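Local coordinates for ribonucleoside-diphosphate reductase, alpha chain (Actinobacillus ureae ATCC 25976, PDB 6DQX), which probably reduces ribonucleoside diphosphates to deoxyribonucleoside diphosphates, as the catalytic alpha subunit of a class Id ribonucleotide reductase, at residues Y79-F85 with E302-A308; G244-F250 with L547-Q553; C275-L280 with Q518-I522; L292-N296 with A308-L312. All blocks are in the same frame, centred on the assembly; numbering follows the deposited sequence.

Contact 1 of 4, residues Y79-F85 with E302-A308; sequences YMARGYF and EWKDTEA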
# COMPACT_ATOMS: atom_id res chain seq x y z
N TYR A 79 -30.02 6.43 32.29
CA TYR A 79 -28.71 6.98 32.50
C TYR A 79 -28.25 7.93 31.40
O TYR A 79 -27.65 9.00 31.70
CB TYR A 79 -27.70 5.87 32.77
CG TYR A 79 -27.96 5.08 34.04
CD1 TYR A 79 -28.39 5.71 35.23
CD2 TYR A 79 -27.74 3.70 34.08
CE1 TYR A 79 -28.61 4.99 36.39
CE2 TYR A 79 -27.96 2.97 35.24
CZ TYR A 79 -28.39 3.61 36.39
OH TYR A 79 -28.58 2.86 37.53
N MET A 80 -28.59 7.62 30.14
CA MET A 80 -28.39 8.58 29.06
C MET A 80 -29.12 9.88 29.34
O MET A 80 -28.55 10.99 29.17
CB MET A 80 -28.83 8.00 27.69
CG MET A 80 -27.95 6.89 27.16
SD MET A 80 -26.33 7.46 26.59
CE MET A 80 -26.81 8.24 25.05
N ALA A 81 -30.39 9.76 29.71
CA ALA A 81 -31.25 10.92 30.05
C ALA A 81 -30.67 11.83 31.14
O ALA A 81 -30.75 13.05 31.04
CB ALA A 81 -32.66 10.45 30.42
N ARG A 82 -30.04 11.23 32.15
CA ARG A 82 -29.44 12.01 33.23
C ARG A 82 -28.07 12.61 32.91
O ARG A 82 -27.55 13.38 33.72
CB ARG A 82 -29.33 11.16 34.51
CG ARG A 82 -30.65 10.59 35.03
CD ARG A 82 -31.82 11.59 35.00
NE ARG A 82 -31.58 12.70 35.89
CZ ARG A 82 -32.09 13.92 35.78
NH1 ARG A 82 -32.91 14.25 34.77
NH2 ARG A 82 -31.76 14.83 36.68
N GLY A 83 -27.50 12.28 31.74
CA GLY A 83 -26.22 12.85 31.32
C GLY A 83 -25.01 12.11 31.90
O GLY A 83 -23.93 12.68 31.98
N TYR A 84 -25.20 10.85 32.30
CA TYR A 84 -24.11 10.08 32.93
C TYR A 84 -23.14 9.44 31.95
O TYR A 84 -22.04 9.10 32.37
CB TYR A 84 -24.66 8.95 33.80
CG TYR A 84 -25.56 9.37 34.95
CD1 TYR A 84 -25.61 10.68 35.41
CD2 TYR A 84 -26.34 8.43 35.59
CE1 TYR A 84 -26.42 11.04 36.47
CE2 TYR A 84 -27.15 8.77 36.66
CZ TYR A 84 -27.19 10.07 37.09
OH TYR A 84 -28.01 10.41 38.16
N PHE A 85 -23.58 9.22 30.70
CA PHE A 85 -22.86 8.45 29.66
C PHE A 85 -22.54 9.27 28.45
O PHE A 85 -23.42 9.93 27.90
CB PHE A 85 -23.73 7.32 29.06
CG PHE A 85 -24.06 6.20 29.98
CD1 PHE A 85 -23.40 6.01 31.18
CD2 PHE A 85 -25.04 5.29 29.60
CE1 PHE A 85 -23.75 4.96 32.00
CE2 PHE A 85 -25.38 4.23 30.42
CZ PHE A 85 -24.73 4.07 31.63
N GLU A 302 -23.95 11.81 42.03
CA GLU A 302 -25.22 11.19 41.68
C GLU A 302 -25.14 9.71 41.38
O GLU A 302 -26.00 8.97 41.84
CB GLU A 302 -25.90 11.87 40.48
CG GLU A 302 -26.22 13.33 40.71
CD GLU A 302 -26.99 13.97 39.57
OE1 GLU A 302 -27.59 13.25 38.73
OE2 GLU A 302 -27.03 15.22 39.53
N TRP A 303 -24.18 9.27 40.56
CA TRP A 303 -24.18 7.88 40.09
C TRP A 303 -23.24 6.92 40.82
O TRP A 303 -23.34 5.72 40.58
CB TRP A 303 -23.97 7.75 38.55
CG TRP A 303 -22.74 8.41 38.00
CD1 TRP A 303 -22.70 9.57 37.31
CD2 TRP A 303 -21.37 7.95 38.07
NE1 TRP A 303 -21.42 9.88 36.95
CE2 TRP A 303 -20.58 8.90 37.41
CE3 TRP A 303 -20.75 6.83 38.63
CZ2 TRP A 303 -19.20 8.77 37.28
CZ3 TRP A 303 -19.38 6.68 38.48
CH2 TRP A 303 -18.62 7.66 37.83
N LYS A 304 -22.43 7.40 41.77
CA LYS A 304 -21.40 6.55 42.42
C LYS A 304 -21.96 5.28 43.09
O LYS A 304 -21.27 4.26 43.12
CB LYS A 304 -20.56 7.34 43.42
CG LYS A 304 -21.38 7.97 44.53
CD LYS A 304 -20.57 8.84 45.46
CE LYS A 304 -21.47 9.46 46.52
NZ LYS A 304 -20.82 10.65 47.12
N ASP A 305 -23.19 5.33 43.61
CA ASP A 305 -23.84 4.16 44.24
C ASP A 305 -25.02 3.64 43.41
O ASP A 305 -25.97 3.05 43.96
CB ASP A 305 -24.27 4.49 45.68
CG ASP A 305 -23.10 4.89 46.57
OD1 ASP A 305 -22.07 4.16 46.61
OD2 ASP A 305 -23.19 5.93 47.25
N THR A 306 -24.99 3.86 42.10
CA THR A 306 -25.95 3.30 41.18
C THR A 306 -25.25 2.22 40.38
O THR A 306 -24.03 2.04 40.49
CB THR A 306 -26.52 4.35 40.19
OG1 THR A 306 -25.52 4.76 39.25
CG2 THR A 306 -27.06 5.59 40.94
N GLU A 307 -26.03 1.55 39.54
CA GLU A 307 -25.48 0.60 38.57
C GLU A 307 -25.07 1.22 37.24
O GLU A 307 -24.83 0.49 36.27
CB GLU A 307 -26.48 -0.53 38.31
CG GLU A 307 -26.72 -1.40 39.52
CD GLU A 307 -27.64 -2.58 39.22
OE1 GLU A 307 -28.33 -2.58 38.16
OE2 GLU A 307 -27.68 -3.50 40.06
N ALA A 308 -24.88 2.54 37.17
CA ALA A 308 -24.55 3.15 35.87
C ALA A 308 -23.23 2.63 35.25
O ALA A 308 -23.22 2.25 34.07
CB ALA A 308 -24.57 4.67 35.94
O HOH W 1 -30.31 13.07 38.47

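Contact 2 of 4, residues G244-F250 with L547-Q553; sequences GIPYLFF and LKSIYYQ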
# COMPACT_ATOMS: atom_id res chain seq x y z
N GLY A 244 4.83 18.82 18.88
CA GLY A 244 3.93 18.14 19.80
C GLY A 244 4.25 16.66 19.94
O GLY A 244 3.92 16.06 20.96
N ILE A 245 4.91 16.08 18.93
CA ILE A 245 5.18 14.65 18.86
C ILE A 245 6.70 14.46 18.69
O ILE A 245 7.42 15.45 18.44
CB ILE A 245 4.33 14.01 17.74
CG1 ILE A 245 4.86 14.39 16.34
CG2 ILE A 245 2.87 14.37 17.91
CD1 ILE A 245 4.49 13.38 15.28
N PRO A 246 7.23 13.24 18.81
CA PRO A 246 6.48 11.97 18.94
C PRO A 246 5.72 11.80 20.25
O PRO A 246 6.09 12.37 21.26
CB PRO A 246 7.60 10.92 18.92
CG PRO A 246 8.82 11.64 19.40
CD PRO A 246 8.68 13.04 18.90
N TYR A 247 4.72 10.93 20.23
CA TYR A 247 4.20 10.33 21.47
C TYR A 247 5.29 9.53 22.18
O TYR A 247 6.24 9.03 21.56
CB TYR A 247 3.00 9.39 21.16
CG TYR A 247 1.98 9.96 20.20
CD1 TYR A 247 1.69 11.31 20.19
CD2 TYR A 247 1.28 9.14 19.31
CE1 TYR A 247 0.75 11.85 19.33
CE2 TYR A 247 0.33 9.67 18.43
CZ TYR A 247 0.09 11.03 18.45
OH TYR A 247 -0.84 11.62 17.60
N LEU A 248 5.18 9.43 23.51
CA LEU A 248 6.07 8.60 24.28
C LEU A 248 5.32 7.38 24.78
O LEU A 248 4.22 7.50 25.31
CB LEU A 248 6.62 9.39 25.45
CG LEU A 248 7.50 10.57 25.00
CD1 LEU A 248 7.81 11.46 26.20
CD2 LEU A 248 8.78 10.07 24.35
N PHE A 249 5.92 6.21 24.60
CA PHE A 249 5.37 4.94 25.11
C PHE A 249 6.43 4.37 26.04
O PHE A 249 7.51 3.94 25.60
CB PHE A 249 5.01 4.02 23.95
CG PHE A 249 4.54 2.66 24.36
CD1 PHE A 249 3.30 2.48 24.95
CD2 PHE A 249 5.32 1.55 24.15
CE1 PHE A 249 2.86 1.21 25.31
CE2 PHE A 249 4.90 0.28 24.51
CZ PHE A 249 3.67 0.12 25.11
N PHE A 250 6.16 4.45 27.34
CA PHE A 250 7.08 3.88 28.34
C PHE A 250 6.82 2.40 28.49
O PHE A 250 6.05 1.95 29.32
CB PHE A 250 6.96 4.64 29.66
CG PHE A 250 7.37 6.07 29.55
CD1 PHE A 250 8.66 6.38 29.14
CD2 PHE A 250 6.48 7.10 29.82
CE1 PHE A 250 9.05 7.71 29.02
CE2 PHE A 250 6.87 8.43 29.70
CZ PHE A 250 8.16 8.72 29.31
N LEU A 547 3.90 6.29 34.59
CA LEU A 547 3.03 6.61 33.45
C LEU A 547 3.42 5.71 32.29
O LEU A 547 4.61 5.42 32.09
CB LEU A 547 3.11 8.07 33.00
CG LEU A 547 2.12 9.02 33.67
CD1 LEU A 547 2.40 9.06 35.14
CD2 LEU A 547 2.16 10.41 33.07
N LYS A 548 2.42 5.22 31.58
CA LYS A 548 2.68 4.29 30.46
C LYS A 548 2.87 5.04 29.14
O LYS A 548 3.44 4.48 28.17
CB LYS A 548 1.55 3.27 30.34
CG LYS A 548 1.30 2.49 31.62
CD LYS A 548 0.02 1.69 31.51
CE LYS A 548 -0.15 0.78 32.68
NZ LYS A 548 -1.40 -0.03 32.66
N SER A 549 2.41 6.29 29.07
CA SER A 549 2.52 7.09 27.86
C SER A 549 2.39 8.58 28.12
O SER A 549 1.93 8.99 29.20
CB SER A 549 1.47 6.67 26.81
OG SER A 549 0.15 6.87 27.31
N ILE A 550 2.84 9.36 27.16
CA ILE A 550 2.53 10.78 27.06
C ILE A 550 2.05 11.01 25.62
O ILE A 550 2.61 10.43 24.68
CB ILE A 550 3.75 11.69 27.34
CG1 ILE A 550 4.18 11.62 28.82
CG2 ILE A 550 3.46 13.13 26.96
CD1 ILE A 550 3.22 12.26 29.78
N TYR A 551 1.05 11.86 25.46
CA TYR A 551 0.43 12.16 24.18
C TYR A 551 1.08 13.42 23.56
O TYR A 551 2.24 13.34 23.22
CB TYR A 551 -1.08 12.26 24.38
CG TYR A 551 -1.99 12.21 23.16
CD1 TYR A 551 -1.58 11.63 21.95
CD2 TYR A 551 -3.28 12.72 23.24
CE1 TYR A 551 -2.46 11.58 20.87
CE2 TYR A 551 -4.14 12.65 22.18
CZ TYR A 551 -3.73 12.10 21.00
OH TYR A 551 -4.61 12.06 19.96
N TYR A 552 0.36 14.53 23.39
CA TYR A 552 0.91 15.77 22.79
C TYR A 552 1.52 16.72 23.80
O TYR A 552 1.03 16.85 24.92
CB TYR A 552 -0.21 16.60 22.11
CG TYR A 552 -0.57 16.18 20.73
CD1 TYR A 552 0.09 16.73 19.62
CD2 TYR A 552 -1.60 15.24 20.51
CE1 TYR A 552 -0.26 16.35 18.33
CE2 TYR A 552 -1.95 14.84 19.21
CZ TYR A 552 -1.27 15.39 18.13
OH TYR A 552 -1.62 14.99 16.85
N GLN A 553 2.57 17.43 23.39
CA GLN A 553 3.06 18.57 24.14
C GLN A 553 2.56 19.77 23.38
O GLN A 553 3.02 20.02 22.26
CB GLN A 553 4.58 18.55 24.22
CG GLN A 553 5.18 19.68 25.04
CD GLN A 553 6.68 19.75 24.91
OE1 GLN A 553 7.39 18.75 25.12
NE2 GLN A 553 7.19 20.94 24.61
O HOH W 2 -3.50 11.20 17.54

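Contact 3 of 4, residues C275-L280 with Q518-I522; sequences CTEIML and QGQSI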
# COMPACT_ATOMS: atom_id res chain seq x y z
N CYS A 275 -4.17 7.32 19.96
CA CYS A 275 -4.31 8.35 21.00
C CYS A 275 -3.55 8.09 22.32
O CYS A 275 -3.60 8.96 23.19
CB CYS A 275 -5.79 8.58 21.28
SG CYS A 275 -6.66 9.18 19.80
N THR A 276 -2.82 6.98 22.38
CA THR A 276 -1.86 6.59 23.43
C THR A 276 -2.47 6.06 24.74
O THR A 276 -1.72 5.81 25.69
CB THR A 276 -0.79 7.67 23.80
OG1 THR A 276 -1.38 8.70 24.61
CG2 THR A 276 -0.17 8.30 22.57
N GLU A 277 -3.77 5.83 24.78
CA GLU A 277 -4.42 5.32 26.00
C GLU A 277 -4.56 3.78 26.02
O GLU A 277 -4.83 3.20 27.08
CB GLU A 277 -5.82 5.93 26.16
CG GLU A 277 -6.99 5.22 25.46
CD GLU A 277 -7.18 5.58 24.00
OE1 GLU A 277 -6.32 6.25 23.41
OE2 GLU A 277 -8.25 5.24 23.45
N ILE A 278 -4.42 3.14 24.87
CA ILE A 278 -4.62 1.68 24.81
C ILE A 278 -3.34 0.95 25.18
O ILE A 278 -2.24 1.39 24.85
CB ILE A 278 -5.12 1.27 23.40
CG1 ILE A 278 -6.48 1.95 23.12
CG2 ILE A 278 -5.22 -0.24 23.25
CD1 ILE A 278 -7.63 1.45 23.98
N MET A 279 -3.50 -0.18 25.88
CA MET A 279 -2.37 -1.01 26.35
C MET A 279 -2.74 -2.46 26.18
O MET A 279 -3.09 -3.15 27.15
CB MET A 279 -2.02 -0.69 27.82
CG MET A 279 -1.70 0.77 28.07
SD MET A 279 -0.06 1.13 27.50
CE MET A 279 -0.11 2.88 27.13
N LEU A 280 -2.67 -2.93 24.92
CA LEU A 280 -3.11 -4.29 24.59
C LEU A 280 -2.04 -4.96 23.71
O LEU A 280 -1.28 -4.27 23.03
CB LEU A 280 -4.44 -4.27 23.85
CG LEU A 280 -5.62 -3.69 24.61
CD1 LEU A 280 -6.81 -3.52 23.68
CD2 LEU A 280 -5.97 -4.58 25.80
N GLN A 518 -5.66 -0.34 31.43
CA GLN A 518 -4.98 0.15 30.24
C GLN A 518 -4.25 1.45 30.60
O GLN A 518 -3.54 1.51 31.63
CB GLN A 518 -5.94 0.28 29.06
CG GLN A 518 -6.68 -1.01 28.67
CD GLN A 518 -7.12 -0.98 27.21
OE1 GLN A 518 -6.29 -0.87 26.30
NE2 GLN A 518 -8.42 -1.01 26.98
N GLY A 519 -4.39 2.47 29.77
CA GLY A 519 -3.62 3.70 29.95
C GLY A 519 -4.44 4.95 29.90
O GLY A 519 -5.69 4.93 30.05
N GLN A 520 -3.73 6.07 29.72
CA GLN A 520 -4.35 7.35 29.76
C GLN A 520 -3.71 8.30 28.74
O GLN A 520 -2.50 8.40 28.69
CB GLN A 520 -4.16 8.00 31.16
CG GLN A 520 -4.62 7.18 32.34
CD GLN A 520 -4.25 7.89 33.63
OE1 GLN A 520 -4.71 9.02 33.87
NE2 GLN A 520 -3.36 7.29 34.42
N SER A 521 -4.54 8.98 27.94
CA SER A 521 -4.04 9.99 26.99
C SER A 521 -3.79 11.28 27.72
O SER A 521 -4.74 11.97 28.08
CB SER A 521 -5.04 10.24 25.85
OG SER A 521 -5.39 9.00 25.29
N ILE A 522 -2.53 11.57 27.97
CA ILE A 522 -2.14 12.68 28.78
C ILE A 522 -1.38 13.69 27.94
O ILE A 522 -0.23 13.44 27.52
CB ILE A 522 -1.32 12.22 29.99
CG1 ILE A 522 -2.17 11.28 30.86
CG2 ILE A 522 -0.73 13.42 30.75
CD1 ILE A 522 -3.36 11.92 31.59
O HOH W 3 -0.50 9.79 26.94

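Contact 4 of 4, residues L292-N296 with A308-L312; sequences LSSMN and APEVL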
# COMPACT_ATOMS: atom_id res chain seq x y z
N LEU A 292 -15.08 1.96 23.25
CA LEU A 292 -15.07 2.89 24.36
C LEU A 292 -16.38 3.59 24.51
O LEU A 292 -17.16 3.71 23.57
CB LEU A 292 -13.94 3.90 24.22
CG LEU A 292 -13.98 5.06 23.24
CD1 LEU A 292 -14.76 6.25 23.77
CD2 LEU A 292 -12.56 5.53 22.87
N SER A 293 -16.62 4.01 25.73
CA SER A 293 -17.64 4.97 26.07
C SER A 293 -17.19 5.48 27.45
O SER A 293 -16.22 4.95 28.01
CB SER A 293 -19.03 4.34 26.08
OG SER A 293 -19.53 4.12 24.77
N SER A 294 -17.82 6.53 27.94
CA SER A 294 -17.25 7.31 29.06
C SER A 294 -18.27 7.74 30.09
O SER A 294 -19.40 8.13 29.76
CB SER A 294 -16.55 8.56 28.52
OG SER A 294 -15.80 8.27 27.32
N MET A 295 -17.86 7.66 31.35
CA MET A 295 -18.67 8.15 32.46
C MET A 295 -18.45 9.64 32.67
O MET A 295 -17.33 10.10 32.68
CB MET A 295 -18.31 7.41 33.74
CG MET A 295 -18.69 5.92 33.76
SD MET A 295 -20.44 5.55 33.58
CE MET A 295 -21.17 6.44 34.94
N ASN A 296 -19.54 10.38 32.89
CA ASN A 296 -19.47 11.82 33.09
C ASN A 296 -19.23 12.06 34.57
O ASN A 296 -20.17 11.98 35.38
CB ASN A 296 -20.77 12.48 32.67
CG ASN A 296 -20.71 13.98 32.70
OD1 ASN A 296 -19.72 14.57 33.12
ND2 ASN A 296 -21.81 14.63 32.30
N ALA A 308 -24.88 2.54 37.17
CA ALA A 308 -24.55 3.15 35.87
C ALA A 308 -23.23 2.63 35.25
O ALA A 308 -23.22 2.25 34.07
CB ALA A 308 -24.57 4.67 35.94
N PRO A 309 -22.12 2.56 36.01
CA PRO A 309 -20.88 2.02 35.42
C PRO A 309 -21.01 0.58 34.98
O PRO A 309 -20.49 0.20 33.93
CB PRO A 309 -19.85 2.17 36.53
CG PRO A 309 -20.40 3.24 37.39
CD PRO A 309 -21.88 3.04 37.38
N GLU A 310 -21.76 -0.22 35.74
CA GLU A 310 -22.01 -1.60 35.36
C GLU A 310 -22.82 -1.72 34.08
O GLU A 310 -22.52 -2.55 33.20
CB GLU A 310 -22.73 -2.33 36.49
CG GLU A 310 -21.86 -2.47 37.73
CD GLU A 310 -22.00 -1.36 38.74
OE1 GLU A 310 -22.24 -0.18 38.38
OE2 GLU A 310 -21.80 -1.67 39.95
N VAL A 311 -23.84 -0.87 33.96
CA VAL A 311 -24.67 -0.84 32.75
C VAL A 311 -23.83 -0.47 31.54
O VAL A 311 -23.97 -1.10 30.48
CB VAL A 311 -25.92 0.07 32.93
CG1 VAL A 311 -26.58 0.45 31.61
CG2 VAL A 311 -26.92 -0.65 33.83
N LEU A 312 -22.94 0.51 31.71
CA LEU A 312 -22.08 0.91 30.60
C LEU A 312 -21.09 -0.22 30.21
O LEU A 312 -20.83 -0.45 29.03
CB LEU A 312 -21.38 2.24 30.90
CG LEU A 312 -20.75 2.93 29.68
CD1 LEU A 312 -21.81 3.32 28.64
CD2 LEU A 312 -19.96 4.15 30.11

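Contact 1 of 4, residues Y79-F85 with E302-A308
The Schellman motif that closes helix 72-82, its outer bond running from Y84 N to Y79 O, packs here on the W303-T306 turn and on A308, the first residue of helix 308-327. G83 makes the turn of the motif with a positive phi. The methyl of A308 sits over the centre of the Y79 ring, CB 3.7 Å from the centroid and 6° off the ring normal, a CH-pi contact. Y79 OH passes beside T306 and E307 and is bonded by K75.

The Y84 ring is held between two partners. W303 CD1 lies 3.6 Å from Y84 CD1 over one face, towards the rim, and R82 CB covers the opposite face. The tyrosine and indole planes stand 58° apart, while W303 NE1 is bonded to N296 O. In the plane of its ring, Y84 OH donates at 2.9 Å to the anti lone pair of E302 OE1, the carboxylate standing steeply to the ring. E302 OE1 also accepts from water 1 at 2.7 Å, which in turn accepts from R82 NH2 at 2.9 Å; the water thus bridges the two opposite charges. E302 OE2 pairs with R27, and R82 NH1 with D29.

T306 OG1 stands between its backbone N and carbonyl carbon (chi1 71°), where it donates to W303 O at 2.7 Å and accepts from A308 N at 3.1 Å. Thus a Schellman-capped helix end meets a type I beta turn and the ST turn that leads into a helix of the reductase barrel.

Contact 2 of 4, residues G244-F250 with L547-Q553
L248 and I550 form the close-packed half of this antiparallel pairing: the N of each donates to the O of the other at 3.0 Å, and their CB atoms meet at 4.1 Å on one face of the sheet. F249 faces S549 as the non-hydrogen-bonded pair that follows, S549 CB lying 3.2 Å from L248 O while its OG goes to T276 O. F250 N then donates to K548 O at 2.8 Å, from well above the carbonyl plane (48°), and the F250 ring comes obliquely against L547 O, its CD2 3.4 Å away. These are strands 247-249 and 549-554 of the ten-stranded barrel sheet, so two strands almost 300 residues apart in sequence lie side by side in the barrel wall.

The other half is more open. The backbones meet again where Q553 N donates to G244 O, but Y551 and Y552 are partly exposed. With CG anti to its own N (chi1 -165°), the Y551 ring rises alongside Y247, its CD1 over that ring's face, 3.5 Å from Y247 CE1. Y247 in turn points its edge at the face of Y552, centroids 5.6 Å apart, completing an aromatic cluster. Water 2 bridges Y247 OH and Y551 OH.

Contact 3 of 4, residues C275-L280 with Q518-I522
Q518 reaches across to M279 with its whole side chain. Its CB lies 3.7 Å from E277 O and close to M279 CB. CG stands anti to the carbonyl carbon (chi1 -57°) and the chain stays extended beyond it, which carries CD to L280 CD2, 4.0 Å away. At the tip, OE1 takes the N-H of M279 at 2.9 Å, nearly straight (171°) and on a lone pair in the amide plane, while I278 CG2 (3.3 Å) and L280 CG crowd round the same oxygen. NE2 passes I278 CD1 and is bonded to L346 O, so both ends of the buried amide are satisfied and its rotation is fixed.

Nearby, G519 N gives a weak bond to E277 O. C275 O is gripped from opposite faces of its carbonyl plane: S521 OG donates at 2.8 Å, T276 OG1 at 2.6 Å. The threonine hydroxyl also accepts from water 3, which ties it to Q520 O and I522 N.

N273 bonds E277 OE1 and I278 N, bracing the loop from within. The order N273, C275, E277 matches the finger loop of ribonucleotide reductases, whose central cysteine in relatives bears the thiyl radical; segment 275-280 is probably that loop, threaded through the barrel.

Contact 4 of 4, residues L292-N296 with A308-L312
Strand 292-296 and helix 308-312 run nearly antiparallel, at 170°, with axes 9.5 Å apart, so that M295 comes over P309 and S293 beside L312. No hydrogen bond crosses; the contact is apolar packing, mostly by side chains. M295 does most of it. Its chain bends at both chi2 and chi3, curling the thioether across the first turn of the helix. There CE rests against A308 CB at 4.0 Å and against P309 CG at 4.1 Å, the methionine and proline side chains crossing at about a right angle, while SD is 4.0 Å from P309 CA.

L312, one turn on, slides past M295 in the reverse direction. Its CG is anti to the backbone N (chi1 -165°), which sends the two methyls to the strand: CD2 to M295 SD at 3.8 Å and to S294 N at 3.9 Å, CD1 to S293 CB at 3.9 Å. The S293 hydroxyl turns back on the strand and donates to L292 O at 2.7 Å, while its CB meets the leucine.

F85 of strand 85-87 and L380 of helix 367-395 add further apolar cover to M295. Its backbone is bonded to G349 and L351 of the parallel strand 347-351, which the chain reaches through helices 308-327 and 334-343: a beta-alpha-beta crossover, the repeating element of an alpha/beta barrel.

In the fold
The four contacts form two pairs. Contacts 1 and 4, centres 8 Å apart, share A308 and are stitched by Y84 O to N296 N (2.9 Å), just before strand 85-87 pairs with strand 288-296. Contacts 2 and 3, centres 10 Å apart, meet through S549 OG to T276 O (2.7 Å) and K548 NZ to Q518 O (2.8 Å). Contacts 1 and 2 lie 32 Å apart between centres, on opposite sides of the chain's centre; contact 3 lies between. Y551 OH comes 3.5 Å from C275 SG, consistent with the tyrosine-to-cysteine radical route of class I relatives. A bound magnesium ion lies about 9 Å from the F249 side chain.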